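Local coordinates for protein phosphatase 2C (Toxoplasma gondii, PDB 3D8K), which is classed as a metal-dependent PP2C-family phosphatase and is predicted to remove phosphate from phosphoserine and phosphothreonine in proteins, at residues 51-55 with 314-319; 105-109 with 170-176; 187-191 with 253-257; 192-196 with 225-229. One frame throughout, in Å; residues are numbered along the deposited sequence.

Contact 1: 51-55 with 314-319; sequences HAMFD and KNISTF
The imidazole of H51 has the tip of the F319 ring over one of its faces: F319 CZ lies 3.2 Å above the imidazole plane, displaced toward the rim on the ND1 side. The two rings are inclined by 34° with centroids 4.7 Å apart, an oblique pair, and H51 CB adds an off-centre CH-pi contact to the phenyl. Both ring nitrogens of H51 have partners outside the segments, ND1 bonding to V38 O and NE2 to R321 NH1, which together fix how the imidazole is rotated. Selenomethionine M53 fills the middle of the interface. Its side chain bends at chi3 (-106°), bringing the terminal CE to 3.7 Å from F319 CB and against the backbone of T318. Polar groups take over at the other end. D55 OD2 forms a salt bridge with K314 NZ at 3.5 Å, while D55 OD1 receives a weak hydrogen bond of 3.3 Å from N315 ND2, whose amide plane is turned 58° from the carboxylate. The other side of that amide is tied down by D33 N, bonded to N315 OD1. The antiparallel strands, their axes 9.1 Å apart, are too distant for backbone pairing and meet through side chains. This is the face-to-face sheet packing of the PP2C beta sandwich; D55 probably matches a metal-binding aspartate of relatives, and K314-N315 their Asp-Asn pair, a lysine standing in for the second aspartate.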
loop_
_atom_site.group_PDB
_atom_site.type_symbol
_atom_site.label_atom_id
_atom_site.label_comp_id
_atom_site.label_asym_id
_atom_site.label_seq_id
_atom_site.Cartn_x
_atom_site.Cartn_y
_atom_site.Cartn_z
ATOM N N HIS C 51 18.562 -0.486 -17.903
ATOM C CA HIS C 51 19.245 0.664 -18.472
ATOM C C HIS C 51 19.316 0.342 -19.944
ATOM O O HIS C 51 19.722 -0.753 -20.315
ATOM C CB HIS C 51 20.653 0.791 -17.891
ATOM C CG HIS C 51 20.681 0.790 -16.398
ATOM N ND1 HIS C 51 20.427 1.921 -15.649
ATOM C CD2 HIS C 51 20.842 -0.224 -15.514
ATOM C CE1 HIS C 51 20.427 1.599 -14.367
ATOM N NE2 HIS C 51 20.677 0.306 -14.259
ATOM N N ALA C 52 18.917 1.279 -20.787
ATOM C CA ALA C 52 18.949 1.009 -22.210
ATOM C C ALA C 52 19.542 2.138 -23.025
ATOM O O ALA C 52 19.618 3.279 -22.582
ATOM C CB ALA C 52 17.553 0.677 -22.696
HETATM N N MSE C 53 19.955 1.810 -24.238
HETATM C CA MSE C 53 20.566 2.808 -25.101
HETATM C C MSE C 53 20.202 2.563 -26.561
HETATM O O MSE C 53 20.384 1.463 -27.090
HETATM C CB MSE C 53 22.066 2.755 -24.913
HETATM C CG MSE C 53 22.741 3.988 -25.351
HETATM SE SE MSE C 53 24.427 4.046 -24.420
HETATM C CE MSE C 53 23.961 5.455 -23.125
ATOM N N PHE C 54 19.687 3.590 -27.214
ATOM C CA PHE C 54 19.292 3.455 -28.598
ATOM C C PHE C 54 20.002 4.479 -29.468
ATOM O O PHE C 54 19.786 5.674 -29.344
ATOM C CB PHE C 54 17.776 3.601 -28.683
ATOM C CG PHE C 54 17.040 2.548 -27.915
ATOM C CD1 PHE C 54 16.930 1.256 -28.422
ATOM C CD2 PHE C 54 16.493 2.827 -26.663
ATOM C CE1 PHE C 54 16.287 0.258 -27.697
ATOM C CE2 PHE C 54 15.851 1.844 -25.926
ATOM C CZ PHE C 54 15.744 0.557 -26.440
ATOM N N ASP C 55 20.874 4.002 -30.338
ATOM C CA ASP C 55 21.600 4.894 -31.227
ATOM C C ASP C 55 21.071 4.705 -32.646
ATOM O O ASP C 55 21.324 3.681 -33.285
ATOM C CB ASP C 55 23.104 4.598 -31.149
ATOM C CG ASP C 55 23.920 5.529 -32.011
ATOM O OD1 ASP C 55 23.581 6.734 -32.054
ATOM O OD2 ASP C 55 24.898 5.065 -32.637
ATOM N N LYS C 314 29.982 11.290 -35.162
ATOM C CA LYS C 314 28.578 10.973 -34.973
ATOM C C LYS C 314 28.165 11.690 -33.684
ATOM O O LYS C 314 28.835 12.634 -33.255
ATOM C CB LYS C 314 28.444 9.462 -34.819
ATOM C CG LYS C 314 27.093 8.858 -35.198
ATOM C CD LYS C 314 27.239 7.345 -35.361
ATOM C CE LYS C 314 25.932 6.665 -35.725
ATOM N NZ LYS C 314 26.121 5.195 -35.948
ATOM N N ASN C 315 27.060 11.269 -33.078
ATOM C CA ASN C 315 26.621 11.871 -31.823
ATOM C C ASN C 315 27.244 11.080 -30.658
ATOM O O ASN C 315 27.784 9.988 -30.862
ATOM C CB ASN C 315 25.088 11.884 -31.752
ATOM C CG ASN C 315 24.460 10.619 -32.321
ATOM O OD1 ASN C 315 23.262 10.585 -32.609
ATOM N ND2 ASN C 315 25.265 9.569 -32.477
ATOM N N ILE C 316 27.179 11.624 -29.445
ATOM C CA ILE C 316 27.793 10.965 -28.293
ATOM C C ILE C 316 26.894 10.839 -27.056
ATOM O O ILE C 316 26.290 11.807 -26.601
ATOM C CB ILE C 316 29.090 11.720 -27.882
ATOM C CG1 ILE C 316 30.046 11.795 -29.072
ATOM C CG2 ILE C 316 29.763 11.034 -26.704
ATOM C CD1 ILE C 316 31.241 12.693 -28.834
ATOM N N SER C 317 26.811 9.633 -26.510
ATOM C CA SER C 317 26.011 9.408 -25.319
ATOM C C SER C 317 26.698 8.425 -24.389
ATOM O O SER C 317 27.236 7.411 -24.822
ATOM C CB SER C 317 24.627 8.908 -25.695
ATOM O OG SER C 317 23.917 9.938 -26.347
ATOM N N THR C 318 26.669 8.737 -23.102
ATOM C CA THR C 318 27.324 7.896 -22.123
ATOM C C THR C 318 26.445 7.551 -20.929
ATOM O O THR C 318 25.483 8.263 -20.606
ATOM C CB THR C 318 28.618 8.571 -21.620
ATOM O OG1 THR C 318 28.290 9.769 -20.902
ATOM C CG2 THR C 318 29.505 8.938 -22.802
ATOM N N PHE C 319 26.793 6.443 -20.284
ATOM C CA PHE C 319 26.071 5.967 -19.123
ATOM C C PHE C 319 26.989 5.234 -18.174
ATOM O O PHE C 319 27.838 4.447 -18.583
ATOM C CB PHE C 319 24.944 5.024 -19.532
ATOM C CG PHE C 319 24.452 4.162 -18.403
ATOM C CD1 PHE C 319 23.545 4.644 -17.481
ATOM C CD2 PHE C 319 24.927 2.864 -18.246
ATOM C CE1 PHE C 319 23.124 3.848 -16.419
ATOM C CE2 PHE C 319 24.507 2.069 -17.179
ATOM C CZ PHE C 319 23.607 2.559 -16.275
#

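Contact 2: 105-109 with 170-176; sequences SSALI and VASLGNS
Backbone hydrogen bonds join A107 to L173 and I109 to A171, two antiparallel hydrogen-bonded pairs with L108 and S172 as the non-hydrogen-bonded pair between them. In the first, A107 N reaches L173 O at 2.7 Å and L173 N reaches A107 O at 2.8 Å. The second has I109 N to A171 O at 2.9 Å and a nearly straight A171 N to I109 O (175°). CA-H...O contacts supplement the ladder: V170 CA lies 3.4 Å from I109 O, and L108 CA approaches A171 O. Apolar contacts divide between the two faces of the sheet. On one, I109 CB meets A171 CB at 3.9 Å, and A171, I109 and L173 pack on F89 of helix 82-97. On the other, chi2 of L108 (-167°) directs its two methyls, CD2 touching V170 CG1 at 3.6 Å and CD1 lying against S176 CB. Beyond the strand pairing, S106 CB rests on G174 CA at 3.8 Å, where phi is 137° and the chain turns away. The chemistry implies main-chain polar groups that satisfy one another within a buried sheet; the face of A107, I109, A171 and L173 is apolar and packs on helix 82-97, while that of L108 is mixed, with S172 on it and S176 close by.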
loop_
_atom_site.group_PDB
_atom_site.type_symbol
_atom_site.label_atom_id
_atom_site.label_comp_id
_atom_site.label_asym_id
_atom_site.label_seq_id
_atom_site.Cartn_x
_atom_site.Cartn_y
_atom_site.Cartn_z
ATOM N N SER C 105 18.313 2.201 -36.059
ATOM C CA SER C 105 18.681 2.198 -34.636
ATOM C C SER C 105 19.266 0.921 -34.024
ATOM O O SER C 105 18.726 -0.182 -34.182
ATOM C CB SER C 105 17.515 2.681 -33.762
ATOM O OG SER C 105 17.869 2.565 -32.399
ATOM N N SER C 106 20.382 1.109 -33.315
ATOM C CA SER C 106 21.074 0.029 -32.629
ATOM C C SER C 106 20.493 0.013 -31.242
ATOM O O SER C 106 19.766 0.924 -30.854
ATOM C CB SER C 106 22.561 0.304 -32.497
ATOM O OG SER C 106 22.774 1.263 -31.480
ATOM N N ALA C 107 20.833 -1.018 -30.491
ATOM C CA ALA C 107 20.322 -1.147 -29.155
ATOM C C ALA C 107 21.305 -1.821 -28.223
ATOM O O ALA C 107 22.133 -2.639 -28.631
ATOM C CB ALA C 107 19.033 -1.926 -29.180
ATOM N N LEU C 108 21.194 -1.457 -26.957
ATOM C CA LEU C 108 22.020 -2.021 -25.913
ATOM C C LEU C 108 21.162 -1.970 -24.662
ATOM O O LEU C 108 20.767 -0.891 -24.207
ATOM C CB LEU C 108 23.276 -1.192 -25.724
ATOM C CG LEU C 108 24.441 -1.948 -25.088
ATOM C CD1 LEU C 108 25.492 -0.924 -24.678
ATOM C CD2 LEU C 108 23.991 -2.753 -23.876
ATOM N N ILE C 109 20.842 -3.137 -24.121
ATOM C CA ILE C 109 20.023 -3.189 -22.927
ATOM C C ILE C 109 20.739 -3.878 -21.784
ATOM O O ILE C 109 21.317 -4.941 -21.955
ATOM C CB ILE C 109 18.706 -3.914 -23.192
ATOM C CG1 ILE C 109 18.010 -3.292 -24.408
ATOM C CG2 ILE C 109 17.838 -3.837 -21.956
ATOM C CD1 ILE C 109 16.606 -3.806 -24.666
ATOM N N VAL C 170 23.390 -8.475 -20.518
ATOM C CA VAL C 170 23.507 -7.470 -21.534
ATOM C C VAL C 170 22.899 -7.987 -22.816
ATOM O O VAL C 170 23.246 -9.062 -23.286
ATOM C CB VAL C 170 24.964 -7.087 -21.785
ATOM C CG1 VAL C 170 25.023 -6.026 -22.891
ATOM C CG2 VAL C 170 25.589 -6.568 -20.510
ATOM N N ALA C 171 21.966 -7.221 -23.361
ATOM C CA ALA C 171 21.316 -7.564 -24.618
ATOM C C ALA C 171 21.837 -6.557 -25.618
ATOM O O ALA C 171 21.282 -5.474 -25.730
ATOM C CB ALA C 171 19.806 -7.436 -24.490
ATOM N N SER C 172 22.912 -6.903 -26.323
ATOM C CA SER C 172 23.496 -5.994 -27.309
ATOM C C SER C 172 23.076 -6.309 -28.741
ATOM O O SER C 172 23.019 -7.466 -29.153
ATOM C CB SER C 172 25.030 -6.002 -27.226
ATOM O OG SER C 172 25.593 -7.067 -27.982
ATOM N N LEU C 173 22.806 -5.251 -29.496
ATOM C CA LEU C 173 22.390 -5.361 -30.887
ATOM C C LEU C 173 22.831 -4.099 -31.601
ATOM O O LEU C 173 22.094 -3.120 -31.642
ATOM C CB LEU C 173 20.863 -5.484 -30.976
ATOM C CG LEU C 173 20.280 -5.698 -32.370
ATOM C CD1 LEU C 173 20.536 -7.135 -32.818
ATOM C CD2 LEU C 173 18.802 -5.424 -32.337
ATOM N N GLY C 174 24.032 -4.114 -32.157
ATOM C CA GLY C 174 24.510 -2.936 -32.853
ATOM C C GLY C 174 25.954 -2.638 -32.525
ATOM O O GLY C 174 26.699 -3.518 -32.094
ATOM N N ASN C 175 26.350 -1.387 -32.706
ATOM C CA ASN C 175 27.723 -0.993 -32.456
ATOM C C ASN C 175 27.980 -0.298 -31.123
ATOM O O ASN C 175 29.035 0.302 -30.938
ATOM C CB ASN C 175 28.217 -0.108 -33.602
ATOM C CG ASN C 175 27.329 1.107 -33.829
ATOM O OD1 ASN C 175 26.267 1.252 -33.214
ATOM N ND2 ASN C 175 27.760 1.987 -34.723
ATOM N N SER C 176 27.037 -0.363 -30.193
ATOM C CA SER C 176 27.272 0.270 -28.899
ATOM C C SER C 176 28.160 -0.650 -28.081
ATOM O O SER C 176 28.281 -1.841 -28.386
ATOM C CB SER C 176 25.959 0.535 -28.162
ATOM O OG SER C 176 25.286 1.652 -28.719
#

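Contact 3: 187-191 with 253-257; sequences IHLST and DVTTF
The carbonyl oxygen of L189 accepts a hydrogen bond of 2.6 Å from T255 OG1, the hydroxyl arriving nearly along the C=O axis (161° at the oxygen). T255 carries OG1 between its backbone nitrogen and carbonyl carbon (chi1 54°), which turns the hydroxyl across the gap to the 187-191 segment. T255 OG1 itself lies at the edge of the F257 ring, in its plane. Above one face of that phenyl sits L189 CD1, 3.8 Å from the centroid and only 12° off the ring normal, a well-centred CH-pi contact. L189 CG and CB continue along the CD1-CE1 side of the ring, with CG 4.0 Å from F257 CD1. The carbonyl oxygen of H188 approaches the far end of the phenyl obliquely, 3.6 Å from F257 CZ, and I187 CG2 brushes F257 CE2 at 4.4 Å. At the opposite end of the contact, D253 OD2 comes near T191 N at 3.8 Å without bonding to it; this oxygen has a weak hydrogen bond from S172 OG instead. Within this chain, residues 187-188 end an outermost strand of the eight-stranded sheet, and 253-257 belong to an outermost strand of the six-stranded one, so the contact joins the two layers along one border of the sandwich. V170 of the adjacent strand 165-173 packs against both L189 and T255, and V139 of helix 139-142 touches H188, T255 and F257.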
loop_
_atom_site.group_PDB
_atom_site.type_symbol
_atom_site.label_atom_id
_atom_site.label_comp_id
_atom_site.label_asym_id
_atom_site.label_seq_id
_atom_site.Cartn_x
_atom_site.Cartn_y
_atom_site.Cartn_z
ATOM N N ILE C 187 36.619 -4.656 -18.479
ATOM C CA ILE C 187 36.209 -5.869 -19.177
ATOM C C ILE C 187 34.972 -5.662 -20.029
ATOM O O ILE C 187 33.981 -5.103 -19.569
ATOM C CB ILE C 187 35.963 -6.997 -18.163
ATOM C CG1 ILE C 187 37.046 -8.047 -18.314
ATOM C CG2 ILE C 187 34.601 -7.619 -18.344
ATOM C CD1 ILE C 187 36.845 -9.200 -17.382
ATOM N N HIS C 188 35.030 -6.121 -21.273
ATOM C CA HIS C 188 33.907 -5.983 -22.198
ATOM C C HIS C 188 32.779 -6.962 -21.903
ATOM O O HIS C 188 33.003 -8.084 -21.449
ATOM C CB HIS C 188 34.379 -6.171 -23.638
ATOM C CG HIS C 188 35.323 -5.111 -24.102
ATOM N ND1 HIS C 188 34.921 -3.816 -24.353
ATOM C CD2 HIS C 188 36.662 -5.133 -24.311
ATOM C CE1 HIS C 188 35.971 -3.088 -24.692
ATOM N NE2 HIS C 188 37.041 -3.863 -24.672
ATOM N N LEU C 189 31.558 -6.519 -22.167
ATOM C CA LEU C 189 30.384 -7.336 -21.942
ATOM C C LEU C 189 29.695 -7.652 -23.255
ATOM O O LEU C 189 28.765 -8.463 -23.298
ATOM C CB LEU C 189 29.427 -6.607 -21.002
ATOM C CG LEU C 189 29.687 -6.792 -19.502
ATOM C CD1 LEU C 189 31.173 -7.055 -19.229
ATOM C CD2 LEU C 189 29.183 -5.564 -18.764
ATOM N N SER C 190 30.165 -7.025 -24.329
ATOM C CA SER C 190 29.566 -7.242 -25.634
ATOM C C SER C 190 30.547 -7.092 -26.782
ATOM O O SER C 190 31.604 -6.486 -26.646
ATOM C CB SER C 190 28.403 -6.275 -25.840
ATOM O OG SER C 190 28.841 -4.923 -25.800
ATOM N N THR C 191 30.178 -7.655 -27.924
ATOM C CA THR C 191 31.005 -7.585 -29.118
ATOM C C THR C 191 30.234 -6.741 -30.139
ATOM O O THR C 191 29.089 -7.055 -30.474
ATOM C CB THR C 191 31.234 -8.983 -29.701
ATOM O OG1 THR C 191 31.202 -9.942 -28.644
ATOM C CG2 THR C 191 32.587 -9.060 -30.399
ATOM N N ASP C 253 22.699 -10.205 -29.104
ATOM C CA ASP C 253 23.774 -10.995 -28.524
ATOM C C ASP C 253 23.538 -10.808 -27.030
ATOM O O ASP C 253 23.694 -9.715 -26.512
ATOM C CB ASP C 253 25.123 -10.405 -28.958
ATOM C CG ASP C 253 26.256 -10.738 -28.001
ATOM O OD1 ASP C 253 26.346 -11.919 -27.593
ATOM O OD2 ASP C 253 27.064 -9.823 -27.673
ATOM N N VAL C 254 23.114 -11.865 -26.351
ATOM C CA VAL C 254 22.845 -11.791 -24.925
ATOM C C VAL C 254 23.924 -12.460 -24.069
ATOM O O VAL C 254 24.136 -13.664 -24.158
ATOM C CB VAL C 254 21.500 -12.451 -24.589
ATOM C CG1 VAL C 254 21.206 -12.305 -23.100
ATOM C CG2 VAL C 254 20.390 -11.820 -25.416
ATOM N N THR C 255 24.588 -11.678 -23.228
ATOM C CA THR C 255 25.637 -12.203 -22.359
ATOM C C THR C 255 25.266 -12.005 -20.894
ATOM O O THR C 255 24.422 -11.163 -20.574
ATOM C CB THR C 255 26.984 -11.493 -22.624
ATOM O OG1 THR C 255 26.814 -10.071 -22.516
ATOM C CG2 THR C 255 27.504 -11.825 -24.007
ATOM N N THR C 256 25.889 -12.779 -20.005
ATOM C CA THR C 256 25.622 -12.656 -18.573
ATOM C C THR C 256 26.931 -12.656 -17.788
ATOM O O THR C 256 27.836 -13.428 -18.091
ATOM C CB THR C 256 24.749 -13.805 -18.058
ATOM O OG1 THR C 256 23.609 -13.957 -18.907
ATOM C CG2 THR C 256 24.264 -13.509 -16.652
ATOM N N PHE C 257 27.027 -11.778 -16.792
ATOM C CA PHE C 257 28.215 -11.644 -15.949
ATOM C C PHE C 257 27.795 -11.284 -14.523
ATOM O O PHE C 257 26.691 -10.805 -14.295
ATOM C CB PHE C 257 29.110 -10.490 -16.414
ATOM C CG PHE C 257 29.690 -10.643 -17.797
ATOM C CD1 PHE C 257 28.872 -10.651 -18.926
ATOM C CD2 PHE C 257 31.076 -10.698 -17.974
ATOM C CE1 PHE C 257 29.417 -10.704 -20.198
ATOM C CE2 PHE C 257 31.624 -10.749 -19.249
ATOM C CZ PHE C 257 30.793 -10.751 -20.362
#

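Contact 4: 192-196 with 225-229; sequences PHTAS and PMTRA
Two loops carrying PP2C family motifs, 192-196 and 225-229, pack together against helix 198-206, where H193 lies against T227 and R228. The backbone link is T227 N to H193 O, 2.9 Å and fairly straight at 164°, although the donor stands 47° out of the carbonyl plane rather than on a lone pair. M226 CB also lies against this oxygen. The side chain of H193 points at the 225-229 loop and is flanked there by two residues. T227 OG1 abuts H193 CB at 3.2 Å, while the methylene CD of R228 covers one face of the imidazole. The arginine runs extended from CG to NE past the ring, and its guanidinium plane is turned 48° from the imidazole. Their polar atoms have partners outside the two segments: H193 ND1 accepts from G174 N, and T227 OG1 bonds to E200 of helix 198-206, which also makes a long, weak ion pair with R228 NE. T227 CG2 extends toward the backbone of T194, 4.0 Å from its carbonyl carbon. Just beyond, T194 OG1 accepts from S196 N at 2.8 Å in an ST turn that leads the chain toward the helix. L189 to H193 (L-S-T-P-H) resemble the L-S-x-D-H segment of PP2C enzymes, with proline at the aspartate position, and T-R-A-F-G from T227 onward fits their S/T-R-A-x-G motif; the contact thus joins two family motifs at the base of the excursion outside the sandwich (helix 198-206, strands 211-214 and 217-220).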
loop_
_atom_site.group_PDB
_atom_site.type_symbol
_atom_site.label_atom_id
_atom_site.label_comp_id
_atom_site.label_asym_id
_atom_site.label_seq_id
_atom_site.Cartn_x
_atom_site.Cartn_y
_atom_site.Cartn_z
ATOM N N PRO C 192 30.846 -5.657 -30.643
ATOM C CA PRO C 192 30.133 -4.827 -31.618
ATOM C C PRO C 192 29.814 -5.555 -32.931
ATOM O O PRO C 192 30.576 -6.418 -33.391
ATOM C CB PRO C 192 31.072 -3.634 -31.802
ATOM C CG PRO C 192 32.430 -4.244 -31.600
ATOM C CD PRO C 192 32.219 -5.171 -30.426
ATOM N N HIS C 193 28.669 -5.206 -33.517
ATOM C CA HIS C 193 28.206 -5.799 -34.774
ATOM C C HIS C 193 28.611 -4.941 -35.965
ATOM O O HIS C 193 27.818 -4.169 -36.483
ATOM C CB HIS C 193 26.693 -5.950 -34.731
ATOM C CG HIS C 193 26.218 -6.883 -33.670
ATOM N ND1 HIS C 193 25.242 -6.542 -32.764
ATOM C CD2 HIS C 193 26.573 -8.157 -33.379
ATOM C CE1 HIS C 193 25.013 -7.567 -31.960
ATOM N NE2 HIS C 193 25.808 -8.561 -32.313
ATOM N N THR C 194 29.850 -5.098 -36.402
ATOM C CA THR C 194 30.381 -4.316 -37.510
ATOM C C THR C 194 31.077 -5.241 -38.493
ATOM O O THR C 194 31.210 -6.439 -38.229
ATOM C CB THR C 194 31.406 -3.288 -36.988
ATOM O OG1 THR C 194 32.729 -3.844 -37.021
ATOM C CG2 THR C 194 31.087 -2.932 -35.542
ATOM N N ALA C 195 31.538 -4.699 -39.615
ATOM C CA ALA C 195 32.222 -5.537 -40.599
ATOM C C ALA C 195 33.511 -6.120 -40.016
ATOM O O ALA C 195 34.050 -7.107 -40.527
ATOM C CB ALA C 195 32.533 -4.738 -41.861
ATOM N N SER C 196 33.995 -5.501 -38.943
ATOM C CA SER C 196 35.212 -5.948 -38.285
ATOM C C SER C 196 35.005 -7.306 -37.653
ATOM O O SER C 196 35.958 -8.059 -37.481
ATOM C CB SER C 196 35.645 -4.951 -37.206
ATOM O OG SER C 196 36.202 -3.781 -37.771
ATOM N N PRO C 225 25.268 1.053 -41.333
ATOM C CA PRO C 225 26.543 1.215 -40.627
ATOM C C PRO C 225 26.917 0.030 -39.743
ATOM O O PRO C 225 28.047 -0.052 -39.270
ATOM C CB PRO C 225 26.329 2.481 -39.798
ATOM C CG PRO C 225 25.146 3.159 -40.466
ATOM C CD PRO C 225 24.276 2.016 -40.834
HETATM N N MSE C 226 25.974 -0.881 -39.519
HETATM C CA MSE C 226 26.221 -2.053 -38.677
HETATM C C MSE C 226 25.571 -3.333 -39.231
HETATM O O MSE C 226 24.862 -3.286 -40.231
HETATM C CB MSE C 226 25.723 -1.763 -37.264
HETATM C CG MSE C 226 24.307 -1.278 -37.246
HETATM SE SE MSE C 226 23.817 -0.480 -35.518
HETATM C CE MSE C 226 24.691 1.254 -35.885
ATOM N N THR C 227 25.816 -4.477 -38.595
ATOM C CA THR C 227 25.260 -5.727 -39.096
ATOM C C THR C 227 24.015 -6.164 -38.322
ATOM O O THR C 227 23.325 -7.117 -38.696
ATOM C CB THR C 227 26.331 -6.836 -39.069
ATOM O OG1 THR C 227 26.802 -7.007 -37.735
ATOM C CG2 THR C 227 27.518 -6.461 -39.958
ATOM N N ARG C 228 23.726 -5.455 -37.239
ATOM C CA ARG C 228 22.562 -5.761 -36.423
ATOM C C ARG C 228 21.886 -4.486 -35.963
ATOM O O ARG C 228 22.544 -3.546 -35.507
ATOM C CB ARG C 228 22.962 -6.627 -35.237
ATOM C CG ARG C 228 23.329 -8.038 -35.665
ATOM C CD ARG C 228 23.599 -8.916 -34.482
ATOM N NE ARG C 228 23.817 -10.303 -34.859
ATOM C CZ ARG C 228 24.085 -11.278 -33.996
ATOM N NH1 ARG C 228 24.177 -11.017 -32.701
ATOM N NH2 ARG C 228 24.241 -12.522 -34.427
ATOM N N ALA C 229 20.566 -4.446 -36.117
ATOM C CA ALA C 229 19.814 -3.263 -35.737
ATOM C C ALA C 229 18.308 -3.502 -35.763
ATOM O O ALA C 229 17.860 -4.584 -36.141
ATOM C CB ALA C 229 20.191 -2.111 -36.666
#

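Along the chain contact 1 opens first and closes last, enclosing the other three; contact 2 closes before contact 3 opens, and contact 4 is nested within contact 3. Strands 48-55, 106-115, 165-173 and 253-259 are successive neighbours in the six-stranded sheet, so contacts 1, 2 and 3 step across it, with centres of contacts 1 and 3 about 17 Å apart and contact 2 between, about 10 and 11 Å from them. Contact 2 lies within that sheet, whereas contacts 1 and 3 tie it to the eight-stranded sheet at separate places. Contact 4, about 10 Å from contact 2 between centres, adds loops to the strand ends. Together they unite both layers and their loops in one PPM-type domain.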